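Putative glycoside hydrolase (Parabacteroides distasonis ATCC 8503, PDB 3GYC) is a putative glycoside hydrolase with a cellulase-like TIM-barrel fold that probably cleaves glycosidic bonds in a carbohydrate whose identity is not established. Local coordinates at residues D205-Y210 with A387-R392; G243-L248 with G277-L282; T337-G342 with D376-K381. All coordinates share one frame; numbering follows the deposited sequence.

From the N terminus, the chain first reaches 205-210, the lead-in to strand 208-209, which waits for a partner in the C-terminal tail. Interaction 2 closes a short loop in between, pairing helix 240-249 with helix 276-297 within the connection between strands 231-232 and 301-303. Interaction 3 opens and closes next, joining the start of strand 340-343 to helix 377-380. Interaction 1 closes last, when helix 384-390 meets 205-210, so interactions 2 and 3 follow in series inside its loop. Interactions 1 and 3 touch through Leu-389 and Leu-390 against Val-341 and share the barrel sheet; interaction 2 stands apart, its centre about 34 Å from that of interaction 1.

Interaction 1: D205-Y210 with A387-R392; sequences DMPFLY and AKLLKR
Arg-392, near the C terminus and following helix 384-390, reaches back across the lead-in to strand 208-209. Its CB and CG carry the chain outward, CG anti to the carbonyl carbon (chi1 -51°), until CD settles 3.5 Å from CD of Pro-207. A bend at chi3 (77°) then swings the guanidinium over Met-206, a selenomethionine. SE lies over one face of the group, near its rim, 3.9 Å from CZ of Arg-392. Met-206 gets there by bending at chi2 and chi3, which brings its CE to 3.6 Å from NH2 of Arg-392. NH2 itself donates to O of Ile-153, while NH1 donates to a water in the guanidinium plane. The same water gives its protons to two backbone oxygens, O of Asp-205 and O of Lys-388, each 2.7 Å away. Beside this link the Pro-207 ring rests on the helix, with CG 3.7 Å from CA of Leu-389; a compact ring suits such close contact with backbone. This packs the C-terminal helix against the start of a TIM-barrel strand, where Pro-207 and Leu-209 bond to the Val-156 backbone. Lys-388 lays its methylenes along Asp-205, CB 3.7 Å from O of Asp-205, and sends NZ on to a salt bridge with Asp-229 and to a second water held by O of Met-206. An alanine in place of Arg-392 would remove the guanidinium and would probably loosen the bridging water and uncover Met-206. The chemistry implies a seam of apolar contact and water bridges, in which Lys-388 and Arg-392 find their direct polar partners beyond the two segments.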
loop_
_atom_site.group_PDB
_atom_site.type_symbol
_atom_site.label_atom_id
_atom_site.label_comp_id
_atom_site.label_asym_id
_atom_site.label_seq_id
_atom_site.Cartn_x
_atom_site.Cartn_y
_atom_site.Cartn_z
ATOM N N ASP A 205 -14.798 1.098 16.051
ATOM C CA ASP A 205 -13.987 -0.122 16.109
ATOM C C ASP A 205 -13.208 -0.449 14.823
ATOM O O ASP A 205 -12.527 -1.454 14.774
ATOM C CB ASP A 205 -14.875 -1.313 16.463
ATOM C CG ASP A 205 -15.573 -1.135 17.803
ATOM O OD1 ASP A 205 -15.119 -0.299 18.623
ATOM O OD2 ASP A 205 -16.586 -1.841 18.024
HETATM N N MSE A 206 -13.335 0.375 13.790
HETATM C CA MSE A 206 -12.578 0.151 12.542
HETATM C C MSE A 206 -11.138 0.721 12.719
HETATM O O MSE A 206 -10.974 1.797 13.248
HETATM C CB MSE A 206 -13.313 0.791 11.345
HETATM C CG MSE A 206 -12.611 0.674 10.006
HETATM SE SE MSE A 206 -12.560 -1.150 9.329
HETATM C CE MSE A 206 -14.374 -1.283 8.565
ATOM N N PRO A 207 -10.098 -0.043 12.333
ATOM C CA PRO A 207 -8.745 0.504 12.397
ATOM C C PRO A 207 -8.544 1.530 11.293
ATOM O O PRO A 207 -8.711 1.212 10.110
ATOM C CB PRO A 207 -7.832 -0.706 12.188
ATOM C CG PRO A 207 -8.687 -1.888 12.331
ATOM C CD PRO A 207 -10.109 -1.494 12.112
ATOM N N PHE A 208 -8.210 2.750 11.680
ATOM C CA PHE A 208 -7.964 3.850 10.748
ATOM C C PHE A 208 -6.542 4.344 10.836
ATOM O O PHE A 208 -5.943 4.377 11.910
ATOM C CB PHE A 208 -8.879 5.031 11.049
ATOM C CG PHE A 208 -10.336 4.775 10.732
ATOM C CD1 PHE A 208 -10.769 4.710 9.407
ATOM C CD2 PHE A 208 -11.264 4.655 11.735
ATOM C CE1 PHE A 208 -12.112 4.492 9.092
ATOM C CE2 PHE A 208 -12.597 4.424 11.433
ATOM C CZ PHE A 208 -13.010 4.327 10.094
ATOM N N LEU A 209 -6.021 4.785 9.701
ATOM C CA LEU A 209 -4.673 5.335 9.618
ATOM C C LEU A 209 -4.509 6.156 8.348
ATOM O O LEU A 209 -5.449 6.287 7.579
ATOM C CB LEU A 209 -3.659 4.182 9.537
ATOM C CG LEU A 209 -3.621 3.428 8.196
ATOM C CD1 LEU A 209 -2.225 2.907 7.933
ATOM C CD2 LEU A 209 -4.712 2.345 8.150
ATOM N N TYR A 210 -3.307 6.716 8.172
ATOM C CA TYR A 210 -2.836 7.280 6.919
ATOM C C TYR A 210 -1.488 6.589 6.701
ATOM O O TYR A 210 -0.741 6.384 7.678
ATOM C CB TYR A 210 -2.621 8.770 6.970
ATOM C CG TYR A 210 -3.835 9.674 6.892
ATOM C CD1 TYR A 210 -4.742 9.759 7.926
ATOM C CD2 TYR A 210 -4.003 10.543 5.810
ATOM C CE1 TYR A 210 -5.826 10.657 7.881
ATOM C CE2 TYR A 210 -5.068 11.427 5.753
ATOM C CZ TYR A 210 -5.970 11.488 6.786
ATOM O OH TYR A 210 -7.020 12.358 6.721
ATOM N N ALA A 387 -5.979 -4.354 19.336
ATOM C CA ALA A 387 -7.046 -5.350 19.293
ATOM C C ALA A 387 -8.062 -5.020 18.207
ATOM O O ALA A 387 -8.719 -5.923 17.729
ATOM C CB ALA A 387 -7.747 -5.500 20.634
ATOM N N LYS A 388 -8.201 -3.746 17.823
ATOM C CA LYS A 388 -9.159 -3.387 16.759
ATOM C C LYS A 388 -8.804 -4.078 15.454
ATOM O O LYS A 388 -9.692 -4.560 14.746
ATOM C CB LYS A 388 -9.278 -1.870 16.553
ATOM C CG LYS A 388 -9.950 -1.175 17.721
ATOM C CD LYS A 388 -10.291 0.312 17.464
ATOM C CE LYS A 388 -9.046 1.137 17.245
ATOM N NZ LYS A 388 -9.296 2.655 17.352
ATOM N N LEU A 389 -7.509 -4.080 15.124
ATOM C CA LEU A 389 -7.022 -4.767 13.919
ATOM C C LEU A 389 -6.904 -6.275 14.134
ATOM O O LEU A 389 -7.313 -7.051 13.279
ATOM C CB LEU A 389 -5.688 -4.219 13.493
ATOM C CG LEU A 389 -5.051 -4.822 12.246
ATOM C CD1 LEU A 389 -6.043 -4.858 11.055
ATOM C CD2 LEU A 389 -3.810 -4.029 11.892
ATOM N N LEU A 390 -6.378 -6.700 15.283
ATOM C CA LEU A 390 -6.198 -8.141 15.548
ATOM C C LEU A 390 -7.471 -8.949 15.480
ATOM O O LEU A 390 -7.453 -10.094 14.991
ATOM C CB LEU A 390 -5.468 -8.393 16.883
ATOM C CG LEU A 390 -3.935 -8.374 16.872
ATOM C CD1 LEU A 390 -3.284 -7.265 16.077
ATOM C CD2 LEU A 390 -3.417 -8.401 18.332
ATOM N N LYS A 391 -8.581 -8.385 15.945
ATOM C CA LYS A 391 -9.844 -9.091 15.866
ATOM C C LYS A 391 -10.319 -9.310 14.432
ATOM O O LYS A 391 -11.213 -10.120 14.229
ATOM C CB LYS A 391 -10.963 -8.306 16.550
ATOM C CG LYS A 391 -10.923 -8.295 18.041
ATOM C CD LYS A 391 -12.112 -7.469 18.648
ATOM C CE LYS A 391 -12.286 -6.080 17.976
ATOM N NZ LYS A 391 -12.938 -5.069 18.935
ATOM N N ARG A 392 -9.798 -8.540 13.474
ATOM C CA ARG A 392 -10.197 -8.648 12.062
ATOM C C ARG A 392 -9.275 -9.594 11.224
ATOM O O ARG A 392 -9.572 -9.944 10.063
ATOM C CB ARG A 392 -10.221 -7.238 11.462
ATOM C CG ARG A 392 -11.021 -6.234 12.295
ATOM C CD ARG A 392 -11.064 -4.847 11.632
ATOM N NE ARG A 392 -12.021 -4.851 10.537
ATOM C CZ ARG A 392 -13.339 -4.698 10.705
ATOM N NH1 ARG A 392 -13.862 -4.532 11.913
ATOM N NH2 ARG A 392 -14.153 -4.751 9.674
HETATM O O HOH W 1 -12.316 -4.159 14.715
HETATM O O HOH W 2 -11.126 3.218 15.372
#

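Interaction 2: G243-L248 with G277-L282; sequences GEFYKL and GYWQKL
Trp-279 fills the gap between helices 243-248 and 277-282, whose short axes pass 11.7 Å apart at 140°. Phe-245 turns its edge onto one face of the indole, an edge-to-face (T-shaped) pair with ring centroids 5.2 Å apart and CD1 over the centre. On the opposite face lies CD2 of Tyr-278, so the broad indole is sandwiched, which limits its rotation. Leu-248 closes the rim in the indole plane, with CD1 3.8 Å from CZ2 of Trp-279. Next to this apolar layer, extended Glu-244 meets Tyr-278 tip to tip: the hydroxyl donates to the syn lone pair of the carboxylate, OH to OE1 of Glu-244 being a short 2.5 Å. Further out, Asn-241 also donates to OE1, and Arg-275 forms a salt bridge with OE2 while making a cation-pi contact with the Tyr-278 ring; these partners would probably stabilise the carboxylate as an anion. Trp-279 NE1 is fixed by the carbonyl of Val-271, and helix 259-273 packs against Phe-245 and Leu-248. All three helices belong to the long connection between the neighbouring parallel strands 231-232 and 301-303, an elaborated beta-alpha-beta crossover of the TIM barrel.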
loop_
_atom_site.group_PDB
_atom_site.type_symbol
_atom_site.label_atom_id
_atom_site.label_comp_id
_atom_site.label_asym_id
_atom_site.label_seq_id
_atom_site.Cartn_x
_atom_site.Cartn_y
_atom_site.Cartn_z
ATOM N N GLY A 243 18.411 7.566 -0.689
ATOM C CA GLY A 243 18.218 7.043 -2.029
ATOM C C GLY A 243 19.511 6.758 -2.756
ATOM O O GLY A 243 19.583 6.949 -3.955
ATOM N N GLU A 244 20.507 6.256 -2.023
ATOM C CA GLU A 244 21.836 5.987 -2.561
ATOM C C GLU A 244 21.809 5.085 -3.785
ATOM O O GLU A 244 22.426 5.392 -4.792
ATOM C CB GLU A 244 22.761 5.374 -1.492
ATOM C CG GLU A 244 24.200 5.125 -1.961
ATOM C CD GLU A 244 25.012 4.344 -0.949
ATOM O OE1 GLU A 244 24.577 4.243 0.227
ATOM O OE2 GLU A 244 26.061 3.802 -1.339
ATOM N N PHE A 245 21.114 3.968 -3.687
ATOM C CA PHE A 245 21.025 3.044 -4.802
ATOM C C PHE A 245 20.581 3.734 -6.122
ATOM O O PHE A 245 21.221 3.607 -7.168
ATOM C CB PHE A 245 20.038 1.920 -4.473
ATOM C CG PHE A 245 19.995 0.856 -5.509
ATOM C CD1 PHE A 245 20.988 -0.098 -5.579
ATOM C CD2 PHE A 245 18.961 0.810 -6.434
ATOM C CE1 PHE A 245 20.966 -1.082 -6.549
ATOM C CE2 PHE A 245 18.943 -0.161 -7.410
ATOM C CZ PHE A 245 19.935 -1.125 -7.460
ATOM N N TYR A 246 19.486 4.471 -6.044
ATOM C CA TYR A 246 18.946 5.117 -7.228
ATOM C C TYR A 246 19.852 6.253 -7.728
ATOM O O TYR A 246 19.920 6.474 -8.952
ATOM C CB TYR A 246 17.498 5.585 -7.021
ATOM C CG TYR A 246 16.442 4.524 -7.161
ATOM C CD1 TYR A 246 16.594 3.479 -8.050
ATOM C CD2 TYR A 246 15.232 4.637 -6.520
ATOM C CE1 TYR A 246 15.613 2.535 -8.241
ATOM C CE2 TYR A 246 14.229 3.700 -6.725
ATOM C CZ TYR A 246 14.445 2.652 -7.598
ATOM O OH TYR A 246 13.511 1.696 -7.835
ATOM N N LYS A 247 20.547 6.939 -6.823
ATOM C CA LYS A 247 21.495 7.998 -7.229
ATOM C C LYS A 247 22.618 7.352 -8.022
ATOM O O LYS A 247 23.052 7.885 -9.033
ATOM C CB LYS A 247 22.050 8.800 -6.050
ATOM C CG LYS A 247 21.036 9.773 -5.405
ATOM C CD LYS A 247 21.622 10.395 -4.152
ATOM C CE LYS A 247 20.659 11.329 -3.447
ATOM N NZ LYS A 247 21.136 11.619 -2.045
ATOM N N LEU A 248 23.065 6.184 -7.579
ATOM C CA LEU A 248 24.086 5.439 -8.310
ATOM C C LEU A 248 23.608 4.929 -9.684
ATOM O O LEU A 248 24.327 5.042 -10.678
ATOM C CB LEU A 248 24.600 4.262 -7.472
ATOM C CG LEU A 248 25.535 4.618 -6.302
ATOM C CD1 LEU A 248 25.699 3.419 -5.392
ATOM C CD2 LEU A 248 26.887 5.156 -6.793
ATOM N N GLY A 277 25.689 -7.422 0.210
ATOM C CA GLY A 277 25.652 -7.328 1.668
ATOM C C GLY A 277 25.401 -5.911 2.157
ATOM O O GLY A 277 24.609 -5.717 3.082
ATOM N N TYR A 278 26.043 -4.921 1.525
ATOM C CA TYR A 278 25.856 -3.516 1.904
ATOM C C TYR A 278 24.407 -3.073 1.724
ATOM O O TYR A 278 23.841 -2.391 2.590
ATOM C CB TYR A 278 26.745 -2.603 1.068
ATOM C CG TYR A 278 26.501 -1.127 1.292
ATOM C CD1 TYR A 278 27.042 -0.479 2.386
ATOM C CD2 TYR A 278 25.726 -0.378 0.397
ATOM C CE1 TYR A 278 26.822 0.874 2.605
ATOM C CE2 TYR A 278 25.500 0.979 0.615
ATOM C CZ TYR A 278 26.060 1.596 1.711
ATOM O OH TYR A 278 25.866 2.937 1.935
ATOM N N TRP A 279 23.817 -3.466 0.601
ATOM C CA TRP A 279 22.421 -3.096 0.308
ATOM C C TRP A 279 21.480 -3.809 1.233
ATOM O O TRP A 279 20.547 -3.204 1.755
ATOM C CB TRP A 279 22.071 -3.390 -1.146
ATOM C CG TRP A 279 22.941 -2.601 -2.104
ATOM C CD1 TRP A 279 23.843 -3.102 -3.015
ATOM C CD2 TRP A 279 23.025 -1.180 -2.202
ATOM N NE1 TRP A 279 24.436 -2.077 -3.702
ATOM C CE2 TRP A 279 23.952 -0.887 -3.223
ATOM C CE3 TRP A 279 22.389 -0.126 -1.545
ATOM C CZ2 TRP A 279 24.276 0.414 -3.579
ATOM C CZ3 TRP A 279 22.711 1.167 -1.911
ATOM C CH2 TRP A 279 23.648 1.426 -2.909
ATOM N N GLN A 280 21.741 -5.097 1.430
ATOM C CA GLN A 280 20.946 -5.920 2.315
ATOM C C GLN A 280 20.969 -5.368 3.733
ATOM O O GLN A 280 19.930 -5.366 4.391
ATOM C CB GLN A 280 21.394 -7.379 2.267
ATOM C CG GLN A 280 21.086 -8.063 0.932
ATOM C CD GLN A 280 21.784 -9.401 0.801
ATOM O OE1 GLN A 280 22.053 -10.045 1.795
ATOM N NE2 GLN A 280 22.067 -9.832 -0.422
ATOM N N LYS A 281 22.116 -4.851 4.182
ATOM C CA LYS A 281 22.214 -4.310 5.556
ATOM C C LYS A 281 21.411 -3.009 5.690
ATOM O O LYS A 281 20.760 -2.803 6.705
ATOM C CB LYS A 281 23.670 -4.146 6.037
ATOM N N LEU A 282 21.453 -2.140 4.683
ATOM C CA LEU A 282 20.620 -0.926 4.704
ATOM C C LEU A 282 19.139 -1.284 4.875
ATOM O O LEU A 282 18.428 -0.702 5.703
ATOM C CB LEU A 282 20.797 -0.102 3.413
ATOM C CG LEU A 282 22.155 0.552 3.190
ATOM C CD1 LEU A 282 22.193 1.338 1.843
ATOM C CD2 LEU A 282 22.478 1.453 4.364
#

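Interaction 3: T337-G342 with D376-K381; sequences TGMWVG and DESLTK
Gly-338, the first residue after helix 321-337, meets Asp-376, the N-cap of helix 377-380, at the tightest point of this contact. N of Asp-376 donates to O of Gly-338 over 2.8 Å, nearly straight at 159° but from above the carbonyl plane. Glycine suits the place twice over: its phi is positive (83°), and a side chain would crowd the amide of Asp-376. Met-339, a selenomethionine in the crystal, coils through two bends to set SE 3.5 Å from CB of Asp-376 and its CE 3.5 Å from CD2 of Leu-379. Packing slackens toward Val-341, where CG1 stands 4.0 Å from CD1 of Leu-379, although both residues are buried. The solvent side begins at Glu-377, exposed, its CB pointing away from 337-342. Asp-376 is partly exposed; its OD1 pairs with Arg-295, whereas OD2 accepts from both N and OG of Ser-378, the amide at 2.8 Å from OD2 using the anti lone pair. Within 337-342, OG1 of Thr-337 accepts from N of Met-339, an ST turn, and also hydrogen-bonds to O of Ala-334. An aspartate N-cap thus docks on a helix-to-strand turn, at the end of the TIM barrel where strand 340-343 begins.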
loop_
_atom_site.group_PDB
_atom_site.type_symbol
_atom_site.label_atom_id
_atom_site.label_comp_id
_atom_site.label_asym_id
_atom_site.label_seq_id
_atom_site.Cartn_x
_atom_site.Cartn_y
_atom_site.Cartn_z
ATOM N N THR A 337 10.286 -10.123 13.393
ATOM C CA THR A 337 10.210 -9.142 14.495
ATOM C C THR A 337 8.975 -9.231 15.389
ATOM O O THR A 337 9.009 -8.776 16.521
ATOM C CB THR A 337 10.205 -7.703 13.986
ATOM O OG1 THR A 337 8.960 -7.452 13.320
ATOM C CG2 THR A 337 11.422 -7.464 13.072
ATOM N N GLY A 338 7.890 -9.783 14.862
ATOM C CA GLY A 338 6.630 -9.895 15.606
ATOM C C GLY A 338 5.760 -8.647 15.583
ATOM O O GLY A 338 4.654 -8.655 16.110
HETATM N N MSE A 339 6.238 -7.567 14.970
HETATM C CA MSE A 339 5.459 -6.325 14.935
HETATM C C MSE A 339 4.541 -6.195 13.729
HETATM O O MSE A 339 3.680 -5.327 13.729
HETATM C CB MSE A 339 6.395 -5.125 15.025
HETATM C CG MSE A 339 7.185 -5.084 16.341
HETATM SE SE MSE A 339 6.169 -5.125 17.931
HETATM C CE MSE A 339 4.739 -3.912 17.356
ATOM N N TRP A 340 4.712 -7.024 12.705
ATOM C CA TRP A 340 3.880 -6.903 11.515
ATOM C C TRP A 340 2.656 -7.813 11.566
ATOM O O TRP A 340 2.774 -8.983 11.870
ATOM C CB TRP A 340 4.702 -7.192 10.252
ATOM C CG TRP A 340 5.374 -5.988 9.602
ATOM C CD1 TRP A 340 4.887 -5.304 8.551
ATOM C CD2 TRP A 340 6.642 -5.397 9.914
ATOM N NE1 TRP A 340 5.721 -4.300 8.200
ATOM C CE2 TRP A 340 6.823 -4.331 9.012
ATOM C CE3 TRP A 340 7.637 -5.649 10.873
ATOM C CZ2 TRP A 340 7.940 -3.522 9.030
ATOM C CZ3 TRP A 340 8.760 -4.847 10.882
ATOM C CH2 TRP A 340 8.900 -3.786 9.977
ATOM N N VAL A 341 1.484 -7.249 11.313
ATOM C CA VAL A 341 0.226 -8.003 11.249
ATOM C C VAL A 341 -0.192 -8.259 9.798
ATOM O O VAL A 341 -1.035 -9.109 9.525
ATOM C CB VAL A 341 -0.928 -7.268 12.029
ATOM C CG1 VAL A 341 -0.580 -7.166 13.531
ATOM C CG2 VAL A 341 -1.185 -5.898 11.455
ATOM N N GLY A 342 0.415 -7.514 8.882
ATOM C CA GLY A 342 0.209 -7.640 7.452
ATOM C C GLY A 342 1.545 -7.447 6.745
ATOM O O GLY A 342 2.145 -6.374 6.823
ATOM N N ASP A 376 4.099 -9.996 18.485
ATOM C CA ASP A 376 4.734 -9.506 19.722
ATOM C C ASP A 376 3.675 -9.290 20.816
ATOM O O ASP A 376 2.531 -8.934 20.533
ATOM C CB ASP A 376 5.500 -8.224 19.396
ATOM C CG ASP A 376 6.424 -7.771 20.501
ATOM O OD1 ASP A 376 7.641 -7.975 20.372
ATOM O OD2 ASP A 376 5.942 -7.238 21.513
ATOM N N GLU A 377 4.047 -9.533 22.071
ATOM C CA GLU A 377 3.119 -9.348 23.200
ATOM C C GLU A 377 2.746 -7.881 23.396
ATOM O O GLU A 377 1.723 -7.578 23.993
ATOM C CB GLU A 377 3.620 -10.022 24.511
ATOM C CG GLU A 377 4.569 -9.237 25.438
ATOM C CD GLU A 377 4.857 -10.012 26.769
ATOM O OE1 GLU A 377 5.654 -10.970 26.735
ATOM O OE2 GLU A 377 4.304 -9.678 27.867
ATOM N N SER A 378 3.545 -6.962 22.872
ATOM C CA SER A 378 3.166 -5.553 22.911
ATOM C C SER A 378 1.858 -5.307 22.132
ATOM O O SER A 378 1.189 -4.307 22.360
ATOM C CB SER A 378 4.259 -4.686 22.343
ATOM O OG SER A 378 4.470 -4.972 20.971
ATOM N N LEU A 379 1.526 -6.219 21.218
ATOM C CA LEU A 379 0.278 -6.139 20.430
ATOM C C LEU A 379 -0.836 -7.033 20.952
ATOM O O LEU A 379 -2.002 -6.665 20.899
ATOM C CB LEU A 379 0.525 -6.531 18.972
ATOM C CG LEU A 379 1.568 -5.748 18.180
ATOM C CD1 LEU A 379 1.580 -6.285 16.753
ATOM C CD2 LEU A 379 1.314 -4.243 18.221
ATOM N N THR A 380 -0.488 -8.209 21.444
ATOM C CA THR A 380 -1.511 -9.193 21.831
ATOM C C THR A 380 -1.957 -9.086 23.289
ATOM O O THR A 380 -3.007 -9.610 23.654
ATOM C CB THR A 380 -0.999 -10.592 21.557
ATOM O OG1 THR A 380 0.206 -10.776 22.297
ATOM C CG2 THR A 380 -0.692 -10.767 20.067
ATOM N N LYS A 381 -1.179 -8.434 24.141
ATOM C CA LYS A 381 -1.593 -8.294 25.543
ATOM C C LYS A 381 -1.704 -6.832 25.979
ATOM O O LYS A 381 -0.809 -6.020 25.716
ATOM C CB LYS A 381 -0.658 -9.092 26.446
ATOM C CG LYS A 381 -0.710 -10.588 26.147
#